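Local coordinates for protein 2-polyprenyl-6-methoxyphenol hydroxylase-like FAD-dependent oxidoreductase (Streptomyces sp. NRRL 11266, PDB 6UI5) that binds flavin-adenine dinucleotide and is an FAD-dependent oxidoreductase of the aromatic-ring hydroxylase type, at residues V175-I186 with P214-S225; N187-G197 with F207-D215. One frame throughout, in Å; residues are numbered along the deposited sequence.

Interaction 1 of 2, residues V175-I186 with P214-S225; sequences VIVRGIVGDVAI and PDVMRVFSAEFS. With FAD (flavin-adenine dinucleotide), chain C.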
# COMPACT_ATOMS: atom_id res chain seq x y z
N VAL A 175 18.57 -0.12 -1.32
CA VAL A 175 19.41 0.72 -2.17
C VAL A 175 20.02 1.79 -1.27
O VAL A 175 19.43 2.19 -0.26
CB VAL A 175 18.60 1.32 -3.34
CG1 VAL A 175 17.48 2.22 -2.81
CG2 VAL A 175 19.55 2.07 -4.32
N ILE A 176 21.23 2.22 -1.63
CA ILE A 176 21.91 3.29 -0.92
C ILE A 176 21.80 4.56 -1.75
O ILE A 176 22.37 4.66 -2.84
CB ILE A 176 23.38 2.95 -0.63
CG1 ILE A 176 23.50 1.64 0.16
CG2 ILE A 176 24.00 4.07 0.16
CD1 ILE A 176 22.53 1.55 1.36
N VAL A 177 21.05 5.54 -1.24
CA VAL A 177 20.91 6.82 -1.94
C VAL A 177 22.09 7.72 -1.60
O VAL A 177 22.45 7.89 -0.43
CB VAL A 177 19.58 7.49 -1.56
CG1 VAL A 177 19.45 8.83 -2.29
CG2 VAL A 177 18.43 6.58 -1.90
N ARG A 178 22.66 8.34 -2.63
CA ARG A 178 23.85 9.18 -2.52
C ARG A 178 23.64 10.47 -3.28
O ARG A 178 22.94 10.51 -4.30
CB ARG A 178 25.07 8.49 -3.11
CG ARG A 178 24.86 8.24 -4.59
CD ARG A 178 24.40 6.84 -4.84
NE ARG A 178 25.52 5.96 -4.61
CZ ARG A 178 25.43 4.76 -4.07
NH1 ARG A 178 24.26 4.27 -3.69
NH2 ARG A 178 26.54 4.05 -3.91
N GLY A 179 24.28 11.52 -2.81
CA GLY A 179 24.31 12.73 -3.59
C GLY A 179 25.23 13.76 -2.98
O GLY A 179 26.08 13.44 -2.15
N ILE A 180 25.06 15.00 -3.41
CA ILE A 180 25.66 16.12 -2.71
C ILE A 180 24.62 17.21 -2.61
O ILE A 180 23.59 17.20 -3.29
CB ILE A 180 26.98 16.65 -3.37
CG1 ILE A 180 26.67 17.41 -4.65
CG2 ILE A 180 28.00 15.53 -3.60
CD1 ILE A 180 26.80 18.89 -4.49
N VAL A 181 24.90 18.17 -1.72
CA VAL A 181 23.97 19.23 -1.38
C VAL A 181 24.82 20.41 -0.91
O VAL A 181 25.99 20.24 -0.56
CB VAL A 181 22.97 18.78 -0.29
CG1 VAL A 181 23.71 18.47 1.00
CG2 VAL A 181 21.87 19.82 -0.04
N GLY A 182 24.23 21.60 -0.93
CA GLY A 182 24.88 22.80 -0.45
C GLY A 182 24.50 23.96 -1.34
O GLY A 182 23.58 23.86 -2.15
N ASP A 183 25.24 25.07 -1.18
CA ASP A 183 25.00 26.30 -1.92
C ASP A 183 26.22 26.69 -2.76
O ASP A 183 27.29 26.98 -2.22
CB ASP A 183 24.62 27.45 -0.99
CG ASP A 183 23.58 27.02 0.06
OD1 ASP A 183 22.38 27.02 -0.28
OD2 ASP A 183 23.95 26.75 1.23
N VAL A 184 26.05 26.70 -4.06
CA VAL A 184 27.02 27.28 -4.98
C VAL A 184 26.71 28.76 -5.15
O VAL A 184 25.56 29.18 -5.08
CB VAL A 184 27.01 26.55 -6.34
CG1 VAL A 184 27.21 25.06 -6.16
CG2 VAL A 184 25.70 26.85 -7.09
N ALA A 185 27.75 29.56 -5.35
CA ALA A 185 27.53 30.85 -5.97
C ALA A 185 27.63 30.68 -7.48
O ALA A 185 28.44 29.91 -7.99
CB ALA A 185 28.52 31.91 -5.51
N ILE A 186 26.76 31.40 -8.17
CA ILE A 186 26.50 31.14 -9.58
C ILE A 186 25.50 32.20 -9.99
O ILE A 186 24.59 32.54 -9.22
CB ILE A 186 25.99 29.70 -9.79
CG1 ILE A 186 26.16 29.28 -11.24
CG2 ILE A 186 24.55 29.53 -9.37
CD1 ILE A 186 27.50 29.60 -11.72
N PRO A 214 19.87 36.21 -6.10
CA PRO A 214 20.22 36.10 -7.53
C PRO A 214 21.65 35.66 -7.79
O PRO A 214 22.03 35.54 -8.97
CB PRO A 214 19.97 37.53 -8.05
CG PRO A 214 19.00 38.12 -7.10
CD PRO A 214 19.40 37.57 -5.77
N ASP A 215 22.45 35.39 -6.76
CA ASP A 215 23.82 34.96 -6.93
C ASP A 215 24.14 33.61 -6.29
O ASP A 215 25.13 32.99 -6.67
CB ASP A 215 24.79 36.01 -6.37
CG ASP A 215 24.58 37.38 -6.97
OD1 ASP A 215 24.14 37.46 -8.14
OD2 ASP A 215 24.85 38.39 -6.28
N VAL A 216 23.33 33.16 -5.34
CA VAL A 216 23.54 31.88 -4.67
C VAL A 216 22.39 30.96 -5.04
O VAL A 216 21.24 31.40 -5.15
CB VAL A 216 23.64 32.06 -3.15
CG1 VAL A 216 23.46 30.72 -2.39
CG2 VAL A 216 24.98 32.73 -2.78
N MET A 217 22.70 29.68 -5.23
CA MET A 217 21.69 28.65 -5.46
C MET A 217 21.98 27.47 -4.55
O MET A 217 23.14 27.09 -4.34
CB MET A 217 21.68 28.20 -6.92
CG MET A 217 20.59 27.22 -7.25
SD MET A 217 20.45 26.84 -9.01
CE MET A 217 21.74 25.64 -9.26
N ARG A 218 20.92 26.90 -3.97
CA ARG A 218 21.02 25.64 -3.25
C ARG A 218 20.79 24.50 -4.24
O ARG A 218 19.95 24.60 -5.13
CB ARG A 218 20.02 25.56 -2.11
CG ARG A 218 19.98 24.22 -1.40
CD ARG A 218 19.43 24.41 -0.02
NE ARG A 218 20.31 25.27 0.74
CZ ARG A 218 19.99 25.90 1.86
NH1 ARG A 218 18.76 25.78 2.38
NH2 ARG A 218 20.91 26.63 2.47
N VAL A 219 21.59 23.44 -4.09
CA VAL A 219 21.62 22.35 -5.07
C VAL A 219 21.53 21.03 -4.33
O VAL A 219 22.16 20.84 -3.28
CB VAL A 219 22.89 22.41 -5.93
CG1 VAL A 219 22.96 23.76 -6.60
CG2 VAL A 219 24.14 22.21 -5.08
N PHE A 220 20.71 20.11 -4.86
CA PHE A 220 20.51 18.82 -4.23
C PHE A 220 20.46 17.74 -5.30
O PHE A 220 19.76 17.90 -6.31
CB PHE A 220 19.22 18.79 -3.40
CG PHE A 220 18.96 17.47 -2.76
CD1 PHE A 220 19.54 17.16 -1.53
CD2 PHE A 220 18.14 16.54 -3.37
CE1 PHE A 220 19.31 15.93 -0.93
CE2 PHE A 220 17.90 15.32 -2.78
CZ PHE A 220 18.49 15.01 -1.56
N SER A 221 21.19 16.66 -5.08
CA SER A 221 21.17 15.52 -5.98
C SER A 221 20.92 14.25 -5.17
O SER A 221 21.39 14.11 -4.04
CB SER A 221 22.49 15.38 -6.75
OG SER A 221 23.54 15.11 -5.83
N ALA A 222 20.22 13.31 -5.79
CA ALA A 222 19.86 12.05 -5.14
C ALA A 222 19.91 10.94 -6.18
O ALA A 222 19.14 10.96 -7.15
CB ALA A 222 18.48 12.12 -4.51
N GLU A 223 20.81 9.98 -5.99
CA GLU A 223 21.10 8.99 -7.01
C GLU A 223 20.94 7.60 -6.43
O GLU A 223 21.34 7.34 -5.29
CB GLU A 223 22.52 9.21 -7.58
CG GLU A 223 22.57 10.34 -8.60
CD GLU A 223 23.95 10.55 -9.22
OE1 GLU A 223 24.78 11.30 -8.63
OE2 GLU A 223 24.22 9.97 -10.30
N PHE A 224 20.35 6.70 -7.22
CA PHE A 224 20.10 5.34 -6.78
C PHE A 224 21.10 4.43 -7.46
O PHE A 224 21.21 4.44 -8.69
CB PHE A 224 18.66 4.90 -7.09
CG PHE A 224 17.60 5.65 -6.30
CD1 PHE A 224 17.21 5.21 -5.05
CD2 PHE A 224 16.99 6.78 -6.83
CE1 PHE A 224 16.22 5.88 -4.34
CE2 PHE A 224 16.01 7.45 -6.11
CZ PHE A 224 15.63 7.01 -4.87
N SER A 225 21.82 3.65 -6.66
CA SER A 225 22.70 2.64 -7.24
C SER A 225 22.83 1.47 -6.27
O SER A 225 22.73 1.63 -5.05
CB SER A 225 24.09 3.20 -7.57
OG SER A 225 25.01 2.13 -7.79
PA FAD C . 21.67 17.27 13.30
O1A FAD C . 21.03 18.26 12.36
O2A FAD C . 22.53 16.32 12.48
O5B FAD C . 22.45 18.03 14.55
C5B FAD C . 23.27 17.29 15.43
C4B FAD C . 24.30 18.27 16.08
O4B FAD C . 25.02 17.71 17.03
C3B FAD C . 25.33 18.73 15.02
O3B FAD C . 25.58 20.05 15.21
C2B FAD C . 26.59 17.89 15.33
O2B FAD C . 27.75 18.57 14.71
C1B FAD C . 26.60 17.94 16.64
N9A FAD C . 27.31 16.88 17.32
C8A FAD C . 27.41 15.59 16.93
N7A FAD C . 28.10 14.92 17.88
C5A FAD C . 28.40 15.79 18.87
C6A FAD C . 29.08 15.66 20.07
N6A FAD C . 29.76 14.62 20.83
N1A FAD C . 29.25 16.71 20.88
C2A FAD C . 28.75 17.92 20.53
N3A FAD C . 28.08 18.05 19.36
C4A FAD C . 27.90 17.00 18.53
N1 FAD C . 15.24 18.12 6.59
C2 FAD C . 13.93 18.64 6.08
O2 FAD C . 13.05 18.93 6.81
N3 FAD C . 13.76 18.81 4.61
C4 FAD C . 14.86 18.46 3.71
O4 FAD C . 14.75 18.58 2.53
C4X FAD C . 16.16 17.93 4.26
N5 FAD C . 17.20 17.60 3.32
C5X FAD C . 18.49 17.06 3.83
C6 FAD C . 19.49 16.74 2.91
C7 FAD C . 20.71 16.25 3.36
C7M FAD C . 21.58 15.98 2.14
C8 FAD C . 20.96 16.07 4.73
C8M FAD C . 22.33 15.52 5.13
C9 FAD C . 19.95 16.39 5.66
C9A FAD C . 18.70 16.89 5.22
N10 FAD C . 17.61 17.23 6.20
C10 FAD C . 16.35 17.76 5.69
C1' FAD C . 17.87 17.08 7.65
C2' FAD C . 16.95 16.18 8.50
O2' FAD C . 15.79 16.83 8.86
C3' FAD C . 17.62 15.87 9.84
O3' FAD C . 16.87 14.85 10.43
C4' FAD C . 17.66 17.02 10.86
O4' FAD C . 18.34 18.16 10.41
C5' FAD C . 18.44 16.44 12.03
O5' FAD C . 18.24 17.18 13.20
P FAD C . 19.07 16.82 14.58
O1P FAD C . 19.17 18.07 15.43
O2P FAD C . 18.51 15.63 15.35
O3P FAD C . 20.55 16.31 14.06
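D183 has its CG anti to the carbonyl carbon (chi1 -45°), and R218 has its CG anti to the backbone N and bends at chi3. The two side chains therefore run side by side and form a salt bridge. R218 NE lies 2.9 Å from D183 OD1, on the syn side but tilted 27° out of the carboxylate plane. The carboxylate and guanidinium planes are 50° apart, so this is not a flat two-pronged pair. Strands 176-185 and 216-225 are neighbours in the antiparallel sheet of the FAD-binding domain, one face of which borders the flavin. V219 N bonds to G182 O at 2.8 Å, and M217 N bonds to V184 O at 2.9 Å. Near the middle the pattern changes. S221 N still reaches I180 O, but the return bond is made by a side chain: I180 N donates to S221 OG at 2.9 Å, nearly straight. At the backbone angles of G182 a CB would jam against V181 O. V181 and F220 form a non-hydrogen-bonded pair on the same face as D183 and R218. V181 CG2 meets the F220 ring at its edge, 3.8 Å from CD1. Both residues belong to the FAD pocket. V181 CG1 is 3.5 Å from the flavin methyl C7M, and F220 CE1 is 3.8 Å from the same methyl. Further along, V177 CG2 packs 3.4 Å from F224 CE1. E223 turns its carboxylate to R247 in a salt bridge. Strand 257-271 pairs with the other edge of strand 176-185, and Y264 meets the F220 ring. On the face that carries V184 and V219, away from the flavin, L241 of helix 238-249 packs against both and against I180.

Interaction 2 of 2, residues N187-G197 with F207-D215; sequences NREDVAPEQYG and FLGAPLSPD. Unlike the reference sequence in segment 187-197: P193 (reference Arg).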
# COMPACT_ATOMS: atom_id res chain seq x y z
N ASN A 187 25.70 32.78 -11.17
CA ASN A 187 24.73 33.72 -11.72
C ASN A 187 23.34 33.10 -11.63
O ASN A 187 23.22 31.89 -11.41
CB ASN A 187 25.15 34.06 -13.16
CG ASN A 187 24.44 35.26 -13.73
OD1 ASN A 187 23.65 35.91 -13.05
ND2 ASN A 187 24.73 35.57 -14.98
N ARG A 188 22.27 33.88 -11.78
CA ARG A 188 20.94 33.28 -11.82
C ARG A 188 20.32 33.40 -13.21
O ARG A 188 20.08 32.38 -13.87
CB ARG A 188 20.02 33.90 -10.76
CG ARG A 188 18.58 33.35 -10.78
CD ARG A 188 17.94 33.44 -9.39
NE ARG A 188 16.50 33.72 -9.45
CZ ARG A 188 15.91 34.74 -8.82
NH1 ARG A 188 14.60 34.91 -8.93
NH2 ARG A 188 16.63 35.57 -8.08
N GLU A 189 20.08 34.63 -13.67
CA GLU A 189 19.42 34.88 -14.95
C GLU A 189 20.09 34.09 -16.06
O GLU A 189 21.20 34.42 -16.51
CB GLU A 189 19.41 36.37 -15.28
CG GLU A 189 18.21 37.14 -14.71
CD GLU A 189 17.02 37.19 -15.67
OE1 GLU A 189 16.43 38.27 -15.82
OE2 GLU A 189 16.68 36.14 -16.26
N ASP A 190 19.43 33.01 -16.48
CA ASP A 190 19.75 32.23 -17.67
C ASP A 190 21.04 31.42 -17.52
O ASP A 190 21.65 31.05 -18.53
CB ASP A 190 19.82 33.12 -18.91
CG ASP A 190 19.08 32.53 -20.09
OD1 ASP A 190 19.41 32.89 -21.24
OD2 ASP A 190 18.17 31.70 -19.86
N VAL A 191 21.46 31.14 -16.29
CA VAL A 191 22.52 30.17 -16.04
C VAL A 191 21.87 29.15 -15.11
O VAL A 191 22.52 28.49 -14.29
CB VAL A 191 23.75 30.87 -15.45
CG1 VAL A 191 23.31 31.59 -14.30
CG2 VAL A 191 24.85 29.90 -15.09
N ALA A 192 20.57 29.06 -15.22
CA ALA A 192 19.74 28.02 -14.66
C ALA A 192 18.68 27.73 -15.72
O ALA A 192 17.82 28.57 -15.98
CB ALA A 192 19.12 28.46 -13.33
N PRO A 193 18.78 26.60 -16.39
CA PRO A 193 17.83 26.28 -17.47
C PRO A 193 16.84 25.20 -17.08
O PRO A 193 15.85 25.44 -16.41
CB PRO A 193 18.76 25.78 -18.59
CG PRO A 193 19.95 25.18 -17.84
CD PRO A 193 20.08 25.93 -16.56
N GLU A 194 17.10 24.00 -17.62
CA GLU A 194 16.59 22.75 -17.05
C GLU A 194 16.77 22.74 -15.54
O GLU A 194 15.83 22.40 -14.80
CB GLU A 194 17.36 21.56 -17.64
CG GLU A 194 17.34 21.40 -19.14
CD GLU A 194 18.07 22.52 -19.86
OE1 GLU A 194 17.40 23.26 -20.60
OE2 GLU A 194 19.29 22.70 -19.64
N GLN A 195 17.95 23.15 -15.06
CA GLN A 195 18.40 22.93 -13.69
C GLN A 195 17.60 23.77 -12.70
O GLN A 195 18.02 23.95 -11.55
CB GLN A 195 19.90 23.23 -13.58
CG GLN A 195 20.73 22.77 -14.78
CD GLN A 195 22.04 23.55 -14.94
OE1 GLN A 195 22.13 24.74 -14.57
NE2 GLN A 195 23.06 22.90 -15.52
N TYR A 196 16.45 24.26 -13.13
CA TYR A 196 15.54 25.00 -12.28
C TYR A 196 14.40 24.08 -11.87
O TYR A 196 13.81 23.40 -12.72
CB TYR A 196 15.01 26.24 -12.99
CG TYR A 196 14.29 27.16 -12.05
CD1 TYR A 196 14.86 27.52 -10.84
CD2 TYR A 196 13.03 27.66 -12.36
CE1 TYR A 196 14.20 28.35 -9.96
CE2 TYR A 196 12.37 28.50 -11.49
CZ TYR A 196 12.96 28.84 -10.30
OH TYR A 196 12.30 29.67 -9.43
N GLY A 197 14.12 24.04 -10.58
CA GLY A 197 13.12 23.13 -10.08
C GLY A 197 13.62 21.71 -10.11
O GLY A 197 14.66 21.41 -10.73
N PHE A 207 17.36 15.72 -9.54
CA PHE A 207 18.19 16.89 -9.32
C PHE A 207 17.32 18.08 -8.95
O PHE A 207 16.40 18.44 -9.70
CB PHE A 207 19.02 17.27 -10.55
CG PHE A 207 19.66 18.63 -10.41
CD1 PHE A 207 20.81 18.79 -9.67
CD2 PHE A 207 19.07 19.75 -10.98
CE1 PHE A 207 21.39 20.04 -9.52
CE2 PHE A 207 19.64 20.99 -10.83
CZ PHE A 207 20.80 21.14 -10.10
N LEU A 208 17.63 18.73 -7.84
CA LEU A 208 16.94 19.94 -7.42
C LEU A 208 17.88 21.13 -7.51
O LEU A 208 18.94 21.13 -6.88
CB LEU A 208 16.40 19.81 -5.99
CG LEU A 208 15.81 21.14 -5.53
CD1 LEU A 208 14.57 21.48 -6.37
CD2 LEU A 208 15.48 21.15 -4.05
N GLY A 209 17.47 22.15 -8.25
CA GLY A 209 18.17 23.42 -8.24
C GLY A 209 17.26 24.56 -7.83
O GLY A 209 16.30 24.88 -8.54
N ALA A 210 17.54 25.18 -6.68
CA ALA A 210 16.68 26.22 -6.12
C ALA A 210 17.53 27.42 -5.75
O ALA A 210 18.47 27.29 -4.94
CB ALA A 210 15.92 25.70 -4.90
N PRO A 211 17.25 28.60 -6.28
CA PRO A 211 18.07 29.76 -5.96
C PRO A 211 17.54 30.48 -4.73
O PRO A 211 16.35 30.46 -4.42
CB PRO A 211 17.93 30.64 -7.21
CG PRO A 211 17.23 29.75 -8.25
CD PRO A 211 16.38 28.85 -7.43
N LEU A 212 18.47 31.11 -4.01
CA LEU A 212 18.14 31.83 -2.79
C LEU A 212 18.12 33.33 -3.05
O LEU A 212 17.07 33.97 -2.96
CB LEU A 212 19.14 31.49 -1.68
CG LEU A 212 19.09 30.09 -1.06
CD1 LEU A 212 19.76 29.09 -1.96
CD2 LEU A 212 19.74 30.08 0.32
N SER A 213 19.28 33.89 -3.34
CA SER A 213 19.45 35.23 -3.88
C SER A 213 19.85 35.11 -5.34
O SER A 213 20.13 34.01 -5.83
CB SER A 213 20.51 35.99 -3.07
OG SER A 213 21.79 35.41 -3.21
N PRO A 214 19.87 36.21 -6.10
CA PRO A 214 20.22 36.10 -7.53
C PRO A 214 21.65 35.66 -7.79
O PRO A 214 22.03 35.54 -8.97
CB PRO A 214 19.97 37.53 -8.05
CG PRO A 214 19.00 38.12 -7.10
CD PRO A 214 19.40 37.57 -5.77
N ASP A 215 22.45 35.39 -6.76
CA ASP A 215 23.82 34.96 -6.93
C ASP A 215 24.14 33.61 -6.29
O ASP A 215 25.13 32.99 -6.67
CB ASP A 215 24.79 36.01 -6.37
CG ASP A 215 24.58 37.38 -6.97
OD1 ASP A 215 24.14 37.46 -8.14
OD2 ASP A 215 24.85 38.39 -6.28
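R188, P211 and P214 make up much of this contact, in which an irregular loop folds back on strand 206-211 and the turn that follows it. The loop begins with a type II beta turn from R188 to V191, closed by a bond from V191 N to R188 O. R188 has its CG anti to the backbone N (chi1 178°), which sends the chain out across the two prolines. Its CD rests 3.5 Å from P211 CB, with the two side chains at about a right angle. Its NH2 comes 3.6 Å from P214 CG, which lies at the edge of the guanidinium, near its plane. R188 CB also sits 3.2 Å from P214 O. P211 is touched by a second residue, Y196, whose CE1 approaches P211 CD at 3.4 Å. The proline carbon meets the tyrosine ring at its edge. Nearer the end of the loop, Q195 O lies at the edge of the F207 ring and also receives a CA-H...O contact from G209. Q195 and F207 both touch V245 of helix 238-249. The loop is tied to the strand backbone by G197 N, which donates to G209 O at 3.1 Å.

In the fold
Both interactions reach the same antiparallel sheet of the FAD-binding domain, and their centres are about 12 Å apart. Strand 216-225 is the common element. It pairs with strand 176-185 in interaction 1 and, on its other edge, with strand 206-211, which takes part in interaction 2. Probable hydrogen bonds join them: R218 N to A210 O at 2.7 Å, and L208 N to F220 O at 2.7 Å. P214 and D215 are shared by both. Interaction 1 reaches the flavin directly. Interaction 2 lies further out, with the L208 side chain about 7 Å from FAD and packed on F220, a pocket residue.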